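Beta-lactamase-related domain-containing protein (Bacteroides dorei DSM 17855, PDB 5TGF) is probably a serine hydrolase of the beta-lactamase and penicillin-binding-protein family, although its substrate is unknown. Local coordinates at residues S15-W20 with K43-F48; A59-A64 with L150-A155; D120-L125 with V129-S134; Y218-S223 with E232-M237; R271-E276 with A281-S286. One frame throughout, in Å; residues are numbered along the deposited sequence. Where two conformers were deposited one is given.

Interaction 1 of 5, residues S15-W20 with K43-F48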
# COMPACT_ATOMS: atom_id res chain seq x y z
N SER A 15 -12.88 18.44 -12.56
CA SER A 15 -12.09 19.53 -13.14
C SER A 15 -10.63 19.30 -12.85
O SER A 15 -9.78 19.54 -13.70
CB SER A 15 -12.50 20.91 -12.60
OG SER A 15 -13.74 21.31 -13.12
N ILE A 16 -10.33 18.84 -11.65
CA ILE A 16 -8.93 18.64 -11.26
C ILE A 16 -8.32 17.51 -12.10
O ILE A 16 -7.23 17.64 -12.63
CB ILE A 16 -8.79 18.34 -9.76
CG1 ILE A 16 -9.16 19.59 -8.95
CG2 ILE A 16 -7.37 17.88 -9.44
CD1 ILE A 16 -9.33 19.33 -7.45
N ILE A 17 -9.04 16.41 -12.23
CA ILE A 17 -8.51 15.28 -12.99
C ILE A 17 -8.37 15.64 -14.49
O ILE A 17 -7.37 15.32 -15.13
CB ILE A 17 -9.37 14.01 -12.81
CG1 ILE A 17 -9.39 13.60 -11.34
CG2 ILE A 17 -8.86 12.88 -13.67
CD1 ILE A 17 -10.36 12.50 -10.99
N SER A 18 -9.36 16.34 -15.03
CA SER A 18 -9.32 16.73 -16.44
C SER A 18 -8.13 17.64 -16.73
O SER A 18 -7.47 17.51 -17.77
CB SER A 18 -10.64 17.41 -16.86
OG SER A 18 -11.71 16.50 -16.75
N SER A 19 -7.84 18.55 -15.80
CA SER A 19 -6.69 19.43 -15.95
C SER A 19 -5.38 18.65 -15.97
O SER A 19 -4.44 19.03 -16.68
CB SER A 19 -6.64 20.47 -14.81
OG SER A 19 -6.10 19.89 -13.63
N TRP A 20 -5.25 17.60 -15.17
CA TRP A 20 -4.07 16.72 -15.29
C TRP A 20 -3.98 16.06 -16.69
O TRP A 20 -2.90 15.92 -17.24
CB TRP A 20 -4.04 15.62 -14.24
CG TRP A 20 -4.04 16.10 -12.81
CD1 TRP A 20 -3.56 17.30 -12.33
CD2 TRP A 20 -4.52 15.36 -11.68
NE1 TRP A 20 -3.73 17.35 -10.95
CE2 TRP A 20 -4.32 16.17 -10.54
CE3 TRP A 20 -5.07 14.08 -11.51
CZ2 TRP A 20 -4.64 15.73 -9.25
CZ3 TRP A 20 -5.43 13.66 -10.22
CH2 TRP A 20 -5.26 14.51 -9.12
N LYS A 43 -15.62 7.36 -13.43
CA LYS A 43 -15.33 7.98 -14.71
C LYS A 43 -13.95 7.57 -15.18
O LYS A 43 -13.01 7.47 -14.37
CB LYS A 43 -15.35 9.50 -14.61
CG LYS A 43 -15.23 10.19 -15.96
CD LYS A 43 -15.51 11.67 -15.88
CE LYS A 43 -15.33 12.31 -17.25
NZ LYS A 43 -15.44 13.79 -17.18
N ALA A 44 -13.84 7.32 -16.48
CA ALA A 44 -12.55 7.02 -17.08
C ALA A 44 -12.15 8.16 -18.00
O ALA A 44 -13.00 8.85 -18.55
CB ALA A 44 -12.61 5.69 -17.82
N TYR A 45 -10.85 8.41 -18.10
CA TYR A 45 -10.29 9.54 -18.86
C TYR A 45 -9.27 9.02 -19.86
O TYR A 45 -8.62 7.98 -19.64
CB TYR A 45 -9.59 10.52 -17.92
CG TYR A 45 -10.48 11.18 -16.90
CD1 TYR A 45 -10.89 10.49 -15.76
CD2 TYR A 45 -10.93 12.50 -17.06
CE1 TYR A 45 -11.69 11.08 -14.80
CE2 TYR A 45 -11.76 13.08 -16.11
CZ TYR A 45 -12.15 12.37 -14.99
OH TYR A 45 -12.97 12.93 -14.00
N GLY A 46 -9.11 9.73 -20.97
CA GLY A 46 -8.17 9.35 -22.00
C GLY A 46 -8.44 7.95 -22.50
O GLY A 46 -9.58 7.60 -22.77
N SER A 47 -7.39 7.14 -22.55
CA SER A 47 -7.44 5.79 -23.10
C SER A 47 -8.07 4.75 -22.17
O SER A 47 -8.38 3.66 -22.60
CB SER A 47 -6.00 5.33 -23.46
OG SER A 47 -5.07 5.73 -22.45
N PHE A 48 -8.27 5.09 -20.90
CA PHE A 48 -8.54 4.09 -19.87
C PHE A 48 -9.99 3.60 -19.85
O PHE A 48 -10.89 4.32 -20.23
CB PHE A 48 -8.24 4.67 -18.47
CG PHE A 48 -6.83 4.52 -18.03
CD1 PHE A 48 -5.78 4.73 -18.91
CD2 PHE A 48 -6.55 4.10 -16.74
CE1 PHE A 48 -4.46 4.60 -18.49
CE2 PHE A 48 -5.25 3.96 -16.32
CZ PHE A 48 -4.20 4.21 -17.19
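The N-terminal helix 11-22 lies against an outermost strand, 38-46, of the six-stranded antiparallel sheet, and I17 and S18 of the helix meet the ring of Y45 over one face and at its edge. I17 CG2 makes a CH-pi contact, standing over the middle of the ring, 3.5 Å from the centroid of Y45 and 11° off its normal. CG1 of I17 lies beside the backbone N (chi1 -61°), which leaves CG2 anti to N and over the ring. The longer branch runs on past the phenol end, with I17 CD1 4.0 Å from Y45 OH. As a whole, the isoleucine side chain crosses the tyrosine at about a right angle. S18 comes from another direction: its OG lies near the ring plane at the edge, 3.5 Å from Y45 CE2. That is a van der Waals approach, since S18 OG has its polar partner in its own helix, the carbonyl O of D14. D14 also uses its carboxylate OD1 to accept from Y45 OH and to form a salt bridge with K43 NZ. The ring face of Y45 thus gives the helix a buried apolar seat, while its hydroxyl is fixed by a carboxylate one turn before S18. The same side chain meets the helix in two ways, by dispersion at the ring and by a hydrogen bond at the hydroxyl.

Interaction 2 of 5, residues A59-A64 with L150-A155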
# COMPACT_ATOMS: atom_id res chain seq x y z
N ALA A 59 0.93 1.40 -4.28
CA ALA A 59 -0.47 1.06 -3.99
C ALA A 59 -0.63 -0.40 -3.61
O ALA A 59 -1.55 -0.76 -2.86
CB ALA A 59 -1.41 1.48 -5.11
N GLY A 60 0.28 -1.25 -4.08
CA GLY A 60 0.29 -2.66 -3.70
C GLY A 60 0.73 -3.00 -2.28
O GLY A 60 0.47 -4.12 -1.84
N LYS A 61 1.34 -2.07 -1.54
CA LYS A 61 1.77 -2.37 -0.17
C LYS A 61 0.57 -2.74 0.70
O LYS A 61 0.66 -3.65 1.51
CB LYS A 61 2.57 -1.22 0.46
CG LYS A 61 3.99 -1.10 -0.04
CD LYS A 61 4.77 0.00 0.70
CE LYS A 61 6.24 0.06 0.30
NZ LYS A 61 6.51 0.56 -1.07
N TRP A 62 -0.54 -2.05 0.49
CA TRP A 62 -1.78 -2.29 1.24
C TRP A 62 -2.27 -3.71 0.97
O TRP A 62 -2.63 -4.43 1.87
CB TRP A 62 -2.84 -1.27 0.85
CG TRP A 62 -3.96 -1.06 1.85
CD1 TRP A 62 -4.29 -1.84 2.96
CD2 TRP A 62 -4.87 0.03 1.86
NE1 TRP A 62 -5.33 -1.27 3.65
CE2 TRP A 62 -5.73 -0.14 2.98
CE3 TRP A 62 -5.04 1.13 1.02
CZ2 TRP A 62 -6.74 0.77 3.28
CZ3 TRP A 62 -6.00 2.05 1.34
CH2 TRP A 62 -6.85 1.87 2.48
N VAL A 63 -2.33 -4.06 -0.30
CA VAL A 63 -2.75 -5.41 -0.74
C VAL A 63 -1.78 -6.48 -0.23
O VAL A 63 -2.20 -7.53 0.24
CB VAL A 63 -2.92 -5.49 -2.27
CG1 VAL A 63 -3.37 -6.90 -2.68
CG2 VAL A 63 -3.89 -4.42 -2.75
N ALA A 64 -0.49 -6.21 -0.28
CA ALA A 64 0.49 -7.21 0.18
C ALA A 64 0.41 -7.46 1.68
O ALA A 64 0.47 -8.61 2.16
CB ALA A 64 1.89 -6.79 -0.23
N LEU A 150 12.88 -3.43 0.63
CA LEU A 150 13.49 -4.72 0.95
C LEU A 150 12.87 -5.44 2.13
O LEU A 150 12.76 -6.66 2.11
CB LEU A 150 15.01 -4.59 1.15
CG LEU A 150 15.82 -4.01 -0.03
CD1 LEU A 150 17.31 -4.02 0.31
CD2 LEU A 150 15.56 -4.85 -1.27
N ALA A 151 12.52 -4.72 3.19
CA ALA A 151 11.98 -5.36 4.38
C ALA A 151 10.72 -6.13 4.10
O ALA A 151 10.52 -7.21 4.65
CB ALA A 151 11.74 -4.35 5.49
N MSE A 152 9.88 -5.63 3.19
CA MSE A 152 8.64 -6.32 2.88
C MSE A 152 8.89 -7.60 2.13
O MSE A 152 8.06 -8.49 2.14
CB MSE A 152 7.63 -5.40 2.19
CG MSE A 152 7.12 -4.42 3.25
SE MSE A 152 5.80 -3.20 2.47
CE MSE A 152 4.63 -4.48 1.56
N GLN A 153 10.04 -7.69 1.43
CA GLN A 153 10.42 -8.97 0.81
C GLN A 153 10.59 -10.04 1.85
O GLN A 153 10.14 -11.17 1.66
CB GLN A 153 11.71 -8.86 -0.00
CG GLN A 153 11.70 -7.83 -1.09
CD GLN A 153 10.83 -8.22 -2.25
OE1 GLN A 153 9.61 -7.98 -2.25
NE2 GLN A 153 11.44 -8.82 -3.27
N ILE A 154 11.21 -9.69 2.96
CA ILE A 154 11.40 -10.62 4.08
C ILE A 154 10.05 -11.00 4.67
O ILE A 154 9.78 -12.19 4.89
CB ILE A 154 12.29 -10.02 5.16
CG1 ILE A 154 13.68 -9.66 4.59
CG2 ILE A 154 12.44 -10.97 6.34
CD1 ILE A 154 14.60 -9.11 5.66
N ALA A 155 9.19 -10.01 4.91
CA ALA A 155 7.83 -10.26 5.41
C ALA A 155 7.08 -11.23 4.52
O ALA A 155 6.46 -12.19 5.01
CB ALA A 155 7.04 -8.95 5.55
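K61 NZ, at the end of a chain that rests on M152, a methionine replaced by selenomethionine, is hydrogen-bonded to three oxygens outside the two segments: S58 OG, Y147 OH and G200 O. S58, just ahead of helix 60-74, and K61 in its first turn have the spacing of an SxxK motif, and Y147 supplies a second hydroxyl as in the (S/Y)xN element. The geometry is consistent with the active site of serine beta-lactamases and their relatives; a glycerol, probably from the crystallisation liquor, lies about 4 Å from the K61 side chain and may mark the pocket. Across the contact itself the meeting is apolar. M152 reaches over from helix 150-163 and crosses the lysine at about a right angle, so that its SE lies against several methylenes in a row, K61 CG being 3.7 Å from M152 SE. The lysine stays extended through these carbons and bends at its last torsion (chi4 71°), which turns NZ aside to its oxygen partners. M152 bends at its own last torsion (chi3 49°), folding the terminal methyl toward helix 60-74, where M152 CE is 4.0 Å from A64 CB. The contact therefore divides the lysine in two: the aliphatic part packs by dispersion on the M152 side chain, while the directional bonds gather at the nitrogen and determine where it points.

Interaction 3 of 5, residues D120-L125 with V129-S134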
# COMPACT_ATOMS: atom_id res chain seq x y z
N ASP A 120 16.46 -4.98 -6.97
CA ASP A 120 15.69 -6.21 -6.64
C ASP A 120 14.47 -6.31 -7.55
O ASP A 120 13.51 -5.57 -7.34
CB ASP A 120 15.21 -6.20 -5.18
CG ASP A 120 14.35 -7.43 -4.81
OD1 ASP A 120 13.76 -8.05 -5.73
OD2 ASP A 120 14.24 -7.78 -3.59
N ASN A 121 14.58 -7.13 -8.61
CA ASN A 121 13.48 -7.45 -9.53
C ASN A 121 13.13 -8.95 -9.42
O ASN A 121 12.55 -9.53 -10.35
CB ASN A 121 13.86 -7.13 -10.99
CG ASN A 121 14.01 -5.64 -11.25
OD1 ASN A 121 13.24 -4.84 -10.73
ND2 ASN A 121 14.97 -5.28 -12.09
N TYR A 122 13.47 -9.58 -8.31
CA TYR A 122 13.30 -11.04 -8.17
C TYR A 122 11.84 -11.46 -8.35
O TYR A 122 10.96 -10.88 -7.78
CB TYR A 122 13.78 -11.50 -6.80
CG TYR A 122 15.31 -11.51 -6.66
CD1 TYR A 122 16.04 -12.57 -7.16
CD2 TYR A 122 15.99 -10.49 -6.01
CE1 TYR A 122 17.41 -12.64 -7.00
CE2 TYR A 122 17.36 -10.54 -5.84
CZ TYR A 122 18.07 -11.62 -6.35
OH TYR A 122 19.45 -11.75 -6.21
N ASN A 123 11.64 -12.58 -9.03
CA ASN A 123 10.32 -13.22 -9.09
C ASN A 123 10.15 -14.36 -8.09
O ASN A 123 9.07 -14.96 -8.00
CB ASN A 123 10.03 -13.69 -10.50
CG ASN A 123 9.83 -12.55 -11.44
OD1 ASN A 123 9.08 -11.61 -11.17
ND2 ASN A 123 10.44 -12.64 -12.59
N HIS A 124 11.17 -14.59 -7.27
CA HIS A 124 11.06 -15.53 -6.16
C HIS A 124 11.63 -14.97 -4.90
O HIS A 124 12.80 -14.52 -4.86
CB HIS A 124 11.76 -16.86 -6.50
CG HIS A 124 11.27 -17.48 -7.76
ND1 HIS A 124 10.11 -18.21 -7.82
CD2 HIS A 124 11.74 -17.39 -9.03
CE1 HIS A 124 9.85 -18.52 -9.09
NE2 HIS A 124 10.83 -18.04 -9.83
N LEU A 125 10.83 -14.97 -3.85
CA LEU A 125 11.26 -14.33 -2.63
C LEU A 125 12.42 -15.04 -1.93
O LEU A 125 13.23 -14.40 -1.26
CB LEU A 125 10.09 -14.12 -1.70
CG LEU A 125 9.02 -13.16 -2.19
CD1 LEU A 125 7.98 -13.01 -1.08
CD2 LEU A 125 9.62 -11.82 -2.60
N VAL A 129 15.53 -12.84 -0.61
CA VAL A 129 15.87 -12.74 0.80
C VAL A 129 17.31 -13.17 1.11
O VAL A 129 17.94 -12.63 2.01
CB VAL A 129 14.85 -13.52 1.66
CG1 VAL A 129 15.35 -13.67 3.07
CG2 VAL A 129 13.51 -12.81 1.66
N THR A 130 17.84 -14.12 0.35
CA THR A 130 19.27 -14.46 0.39
C THR A 130 20.17 -13.27 0.10
O THR A 130 21.15 -13.04 0.80
CB THR A 130 19.60 -15.60 -0.59
OG1 THR A 130 18.80 -16.74 -0.25
CG2 THR A 130 21.09 -16.00 -0.46
N GLU A 131 19.83 -12.47 -0.91
CA GLU A 131 20.61 -11.26 -1.18
C GLU A 131 20.44 -10.20 -0.08
O GLU A 131 21.42 -9.57 0.34
CB GLU A 131 20.28 -10.66 -2.52
CG GLU A 131 21.09 -9.40 -2.80
CD GLU A 131 21.28 -9.09 -4.27
OE1 GLU A 131 20.57 -9.72 -5.10
OE2 GLU A 131 22.11 -8.20 -4.59
N ILE A 132 19.22 -10.04 0.43
CA ILE A 132 18.99 -9.05 1.48
C ILE A 132 19.74 -9.44 2.78
O ILE A 132 20.22 -8.57 3.51
CB ILE A 132 17.49 -8.85 1.73
CG1 ILE A 132 16.83 -8.28 0.48
CG2 ILE A 132 17.25 -7.97 2.98
CD1 ILE A 132 15.33 -8.55 0.44
N LEU A 133 19.89 -10.73 3.01
CA LEU A 133 20.54 -11.23 4.23
C LEU A 133 21.98 -10.71 4.34
O LEU A 133 22.45 -10.46 5.43
CB LEU A 133 20.51 -12.76 4.28
CG LEU A 133 21.32 -13.46 5.39
CD1 LEU A 133 20.84 -13.04 6.77
CD2 LEU A 133 21.23 -14.96 5.24
N SER A 134 22.66 -10.51 3.21
CA SER A 134 24.05 -10.05 3.18
C SER A 134 24.24 -8.58 3.56
O SER A 134 25.35 -8.17 3.82
CB SER A 134 24.66 -10.30 1.79
OG SER A 134 24.12 -9.39 0.83
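Y122 and E131 meet almost perpendicularly: their side chains cross at about a right angle, and the ring and carboxylate planes are 79° apart. E131 OE1 lies at the ring edge, in its plane, and Y122 OH donates to E131 OE1 at 2.6 Å, nearly in line with the C-O bond of the acceptor. The glutamate spans the gap by standing with CG anti to its backbone N (chi1 180°) and continuing extended. The backbone N of Y122 donates to D120 OD1 at 3.0 Å, an Asx turn. The other carboxylate oxygen, D120 OD2, lies 4.2 Å from I132 CD1 and makes a weak hydrogen bond with Q153 NE2. Besides this pair, the backbone also joins the segments, with V129 N bonded to L125 O at 2.9 Å in the first turn of helix 125-133, right after the N-cap position of H124. V129 CG2 also lies 3.3 Å from L125 O, alongside that bond. R118 NH2 forms a salt bridge with E131 OE1, so one oxygen takes both a phenol proton and a guanidinium. Such a pairing would favour the ionised carboxylate and clamp the loop onto the helix that it leads into.

Interaction 4 of 5, residues Y218-S223 with E232-M237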
# COMPACT_ATOMS: atom_id res chain seq x y z
N TYR A 218 -12.99 -1.85 3.86
CA TYR A 218 -13.98 -0.92 4.41
C TYR A 218 -15.00 -1.65 5.29
O TYR A 218 -15.50 -1.08 6.26
CB TYR A 218 -14.71 -0.17 3.29
CG TYR A 218 -15.69 0.86 3.84
CD1 TYR A 218 -15.24 2.10 4.27
CD2 TYR A 218 -17.06 0.59 3.94
CE1 TYR A 218 -16.11 3.04 4.83
CE2 TYR A 218 -17.94 1.53 4.45
CZ TYR A 218 -17.44 2.75 4.91
OH TYR A 218 -18.25 3.74 5.41
N HIS A 219 -15.33 -2.88 4.94
CA HIS A 219 -16.20 -3.71 5.75
C HIS A 219 -15.45 -4.60 6.75
O HIS A 219 -15.93 -5.69 7.13
CB HIS A 219 -17.11 -4.51 4.84
CG HIS A 219 -18.09 -3.66 4.09
ND1 HIS A 219 -19.14 -3.02 4.70
CD2 HIS A 219 -18.15 -3.31 2.78
CE1 HIS A 219 -19.82 -2.32 3.81
NE2 HIS A 219 -19.24 -2.48 2.64
N ASN A 220 -14.29 -4.12 7.22
CA ASN A 220 -13.57 -4.78 8.31
C ASN A 220 -13.27 -6.25 7.97
O ASN A 220 -13.29 -7.11 8.84
CB ASN A 220 -14.37 -4.67 9.61
CG ASN A 220 -13.49 -4.56 10.84
OD1 ASN A 220 -12.39 -4.01 10.79
ND2 ASN A 220 -13.98 -5.05 11.96
N GLY A 221 -13.01 -6.51 6.69
CA GLY A 221 -12.56 -7.82 6.24
C GLY A 221 -13.63 -8.76 5.75
O GLY A 221 -13.31 -9.87 5.31
N ARG A 222 -14.90 -8.33 5.75
CA ARG A 222 -15.98 -9.20 5.26
C ARG A 222 -16.23 -8.92 3.80
O ARG A 222 -16.15 -7.76 3.36
CB ARG A 222 -17.29 -8.95 6.03
CG ARG A 222 -17.28 -9.42 7.47
CD ARG A 222 -18.71 -9.68 7.99
NE ARG A 222 -19.30 -10.92 7.46
CZ ARG A 222 -19.15 -12.14 7.98
NH1 ARG A 222 -19.73 -13.19 7.39
NH2 ARG A 222 -18.47 -12.34 9.11
N SER A 223 -16.55 -9.96 3.04
CA SER A 223 -17.13 -9.79 1.72
C SER A 223 -18.31 -10.75 1.55
O SER A 223 -18.12 -11.95 1.46
CB SER A 223 -16.10 -10.07 0.63
OG SER A 223 -16.67 -9.91 -0.65
N GLU A 232 -10.07 -8.25 13.69
CA GLU A 232 -8.90 -7.83 14.46
C GLU A 232 -7.66 -7.57 13.61
O GLU A 232 -6.82 -6.75 13.94
CB GLU A 232 -8.55 -8.83 15.57
CG GLU A 232 -8.36 -10.26 15.10
CD GLU A 232 -9.64 -11.09 15.22
OE1 GLU A 232 -10.77 -10.53 15.10
OE2 GLU A 232 -9.49 -12.33 15.38
N THR A 233 -7.55 -8.33 12.53
CA THR A 233 -6.41 -8.21 11.61
C THR A 233 -6.48 -6.88 10.86
O THR A 233 -5.49 -6.16 10.81
CB THR A 233 -6.41 -9.39 10.67
OG1 THR A 233 -6.28 -10.59 11.46
CG2 THR A 233 -5.28 -9.28 9.61
N VAL A 234 -7.66 -6.54 10.36
CA VAL A 234 -7.86 -5.24 9.72
C VAL A 234 -7.55 -4.09 10.70
O VAL A 234 -6.89 -3.09 10.32
CB VAL A 234 -9.26 -5.08 9.10
CG1 VAL A 234 -9.37 -3.74 8.41
CG2 VAL A 234 -9.55 -6.21 8.11
N GLN A 235 -8.01 -4.22 11.95
CA GLN A 235 -7.73 -3.20 12.96
C GLN A 235 -6.23 -3.04 13.23
O GLN A 235 -5.71 -1.91 13.28
CB GLN A 235 -8.48 -3.47 14.26
CG GLN A 235 -9.98 -3.22 14.14
CD GLN A 235 -10.29 -1.79 13.67
OE1 GLN A 235 -10.75 -1.59 12.54
NE2 GLN A 235 -9.99 -0.81 14.51
N THR A 236 -5.52 -4.15 13.31
CA THR A 236 -4.07 -4.14 13.53
C THR A 236 -3.34 -3.51 12.33
O THR A 236 -2.40 -2.75 12.52
CB THR A 236 -3.53 -5.56 13.80
OG1 THR A 236 -4.07 -6.02 15.06
CG2 THR A 236 -2.00 -5.59 13.87
N MSE A 237 -3.81 -3.78 11.11
CA MSE A 237 -3.22 -3.17 9.92
C MSE A 237 -3.34 -1.65 9.94
O MSE A 237 -2.53 -0.95 9.32
CB MSE A 237 -3.89 -3.73 8.65
CG MSE A 237 -3.54 -5.19 8.30
SE MSE A 237 -4.80 -5.82 6.90
CE MSE A 237 -4.14 -4.68 5.40
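V234 holds CG1 anti to its backbone N (chi1 -177°), which aims CG2 at the backbone of the turn formed by N220 and G221. V234 CG2 lies 3.7 Å from N220 C and 3.8 Å from G221 N, so the valine methyl is set against a peptide unit and not against a side chain. The N220 amide takes part as well, with OD1 3.7 Å from V234 CB. On the neighbouring helical position, Q235 is bent at its second torsion (chi2 -56°), and this folds its amide back toward the same asparagine. The two amide planes are 66° apart and N220 OD1 is 3.4 Å from Q235 OE1. As modelled, these are two acceptors and not a hydrogen bond; N220 has two deposited conformers, so details of its side chain remain doubtful. N220, with positive phi, is the C-prime residue of a Schellman motif, and a type I' turn from H219 to R222 is closed by R222 N to H219 O at 3.2 Å. G221, having no side chain, lets V234 come directly onto the chain. Thus the turn that follows helix 207-218 and leads into the hairpin of strands 222-223 and 226-227 abuts helix 231-238. The latter turns other residues to helix 60-74, where T233 OG1 bonds to D73 OD1 and M237 packs on W62, A65 and A66.

Interaction 5 of 5, residues R271-E276 with A281-S286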
# COMPACT_ATOMS: atom_id res chain seq x y z
N ARG A 271 -1.34 6.13 7.73
CA ARG A 271 -2.33 6.75 8.58
C ARG A 271 -2.34 8.26 8.36
O ARG A 271 -1.57 8.99 8.94
CB ARG A 271 -2.04 6.39 10.04
CG ARG A 271 -2.14 4.88 10.32
CD ARG A 271 -1.68 4.43 11.71
NE ARG A 271 -1.85 5.44 12.77
CZ ARG A 271 -2.75 5.44 13.75
NH1 ARG A 271 -3.72 4.54 13.83
NH2 ARG A 271 -2.69 6.40 14.62
N GLU A 272 -3.10 8.70 7.35
CA GLU A 272 -3.01 10.09 6.88
C GLU A 272 -3.68 11.06 7.87
O GLU A 272 -3.14 12.13 8.13
CB GLU A 272 -3.66 10.27 5.52
CG GLU A 272 -2.94 9.56 4.38
CD GLU A 272 -3.49 9.94 3.01
OE1 GLU A 272 -4.67 10.29 2.90
OE2 GLU A 272 -2.75 9.79 2.03
N LEU A 273 -4.85 10.71 8.40
CA LEU A 273 -5.53 11.57 9.38
C LEU A 273 -5.86 10.73 10.61
O LEU A 273 -6.46 9.62 10.50
CB LEU A 273 -6.82 12.16 8.79
CG LEU A 273 -6.72 12.91 7.48
CD1 LEU A 273 -8.11 13.28 6.95
CD2 LEU A 273 -5.86 14.14 7.69
N VAL A 274 -5.58 11.31 11.78
CA VAL A 274 -5.69 10.58 13.03
C VAL A 274 -6.41 11.42 14.07
O VAL A 274 -6.25 12.65 14.12
CB VAL A 274 -4.28 10.16 13.52
CG1 VAL A 274 -4.33 9.53 14.89
CG2 VAL A 274 -3.66 9.14 12.57
N ASP A 275 -7.28 10.76 14.83
CA ASP A 275 -7.92 11.40 15.99
C ASP A 275 -7.01 11.24 17.23
O ASP A 275 -6.82 10.12 17.71
CB ASP A 275 -9.29 10.78 16.23
CG ASP A 275 -9.99 11.34 17.47
OD1 ASP A 275 -10.29 12.54 17.48
OD2 ASP A 275 -10.17 10.58 18.46
N GLU A 276 -6.45 12.35 17.71
CA GLU A 276 -5.54 12.36 18.88
C GLU A 276 -6.15 11.69 20.13
O GLU A 276 -5.51 10.86 20.76
CB GLU A 276 -5.12 13.81 19.26
CG GLU A 276 -3.95 14.40 18.46
CD GLU A 276 -4.30 14.85 17.04
OE1 GLU A 276 -3.36 15.17 16.26
OE2 GLU A 276 -5.51 14.89 16.71
N ALA A 281 -6.99 6.07 13.35
CA ALA A 281 -6.83 6.71 12.05
C ALA A 281 -8.18 6.64 11.32
O ALA A 281 -8.84 5.59 11.30
CB ALA A 281 -5.75 6.00 11.24
N TYR A 282 -8.62 7.76 10.80
CA TYR A 282 -9.88 7.82 10.07
C TYR A 282 -9.70 8.12 8.59
O TYR A 282 -10.65 8.01 7.81
CB TYR A 282 -10.83 8.82 10.75
CG TYR A 282 -10.44 10.27 10.73
CD1 TYR A 282 -10.70 11.07 9.63
CD2 TYR A 282 -9.85 10.86 11.84
CE1 TYR A 282 -10.34 12.40 9.61
CE2 TYR A 282 -9.48 12.21 11.83
CZ TYR A 282 -9.76 12.97 10.71
OH TYR A 282 -9.41 14.28 10.66
N GLN A 283 -8.49 8.41 8.18
CA GLN A 283 -8.15 8.35 6.74
C GLN A 283 -6.86 7.55 6.56
O GLN A 283 -5.83 7.84 7.21
CB GLN A 283 -8.02 9.73 6.13
CG GLN A 283 -7.95 9.70 4.59
CD GLN A 283 -8.15 11.06 3.95
OE1 GLN A 283 -9.28 11.48 3.74
NE2 GLN A 283 -7.05 11.75 3.63
N ILE A 284 -6.95 6.52 5.75
CA ILE A 284 -5.85 5.60 5.47
C ILE A 284 -5.67 5.50 3.93
O ILE A 284 -6.64 5.55 3.14
CB ILE A 284 -6.20 4.22 6.06
CG1 ILE A 284 -6.23 4.28 7.60
CG2 ILE A 284 -5.19 3.15 5.63
CD1 ILE A 284 -7.12 3.22 8.19
N SER A 285 -4.42 5.36 3.49
CA SER A 285 -4.10 5.31 2.08
C SER A 285 -2.85 4.51 1.81
O SER A 285 -2.10 4.14 2.74
CB SER A 285 -3.89 6.72 1.56
OG SER A 285 -2.61 7.15 2.00
N SER A 286 -2.61 4.23 0.52
CA SER A 286 -1.35 3.63 0.05
C SER A 286 -0.95 4.21 -1.34
O SER A 286 -1.04 3.52 -2.36
CB SER A 286 -1.48 2.11 0.01
OG SER A 286 -0.19 1.48 -0.04
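R271 lays one face of its guanidinium against A281, with NH1 3.6 Å from A281 CB; its nitrogens bond to the carbonyls of S263, Q238 and G279. E272 points both carboxylate oxygens toward strand 281-285. Q283 NE2 donates to E272 OE1 at 2.9 Å, nearly in line with its C-O bond, whereas S285 OG donates to E272 OE2 at 2.6 Å from above the carboxylate plane. Y293 OH and Y252 OH bond to the same two oxygens, so this buried carboxylate has partners at both. At L273 the backbone is doubly irregular. E272 N (weakly) and L273 N, the latter at 3.3 Å, both meet Q283 O, and Y282 N at 2.9 Å and Q283 N (weakly) both meet L273 O: two classic bulges. The L273 side chain covers one face of the tyrosine, with L273 CB 3.8 Å from the centroid of the Y282 ring, a CH-pi contact. V274 CG2 follows, 4.0 Å from A281 CB, and D275 N comes to the edge of the Y282 ring. Strand 270-274 is an outermost strand of the sheet, strand 281-285 separates it from strand 293-297, L257 of helix 252-257 packs on E272 and Q283, and I284 faces W62 of helix 60-74.

Overall arrangement
From the N terminus, interaction 1 closes first, seating helix 11-22 on one outer strand of the six-stranded sheet. Interaction 2 then closes a long loop of 85 residues between helices 60-74 and 150-163, and interaction 3 is nested inside it; the two touch through Q153 and also where L150 O packs on I132 CD1. Interactions 4 and 5 follow in series, each closing a short loop; the latter is the hairpin at the sheet's other outer edge, about 26 Å from interaction 1 between centres. W62 of interaction 2 touches both interaction 4 and interaction 5, and A59 CB packs on S286 O of the latter. Interactions 3 and 5 lie on opposite sides of the chain's centre.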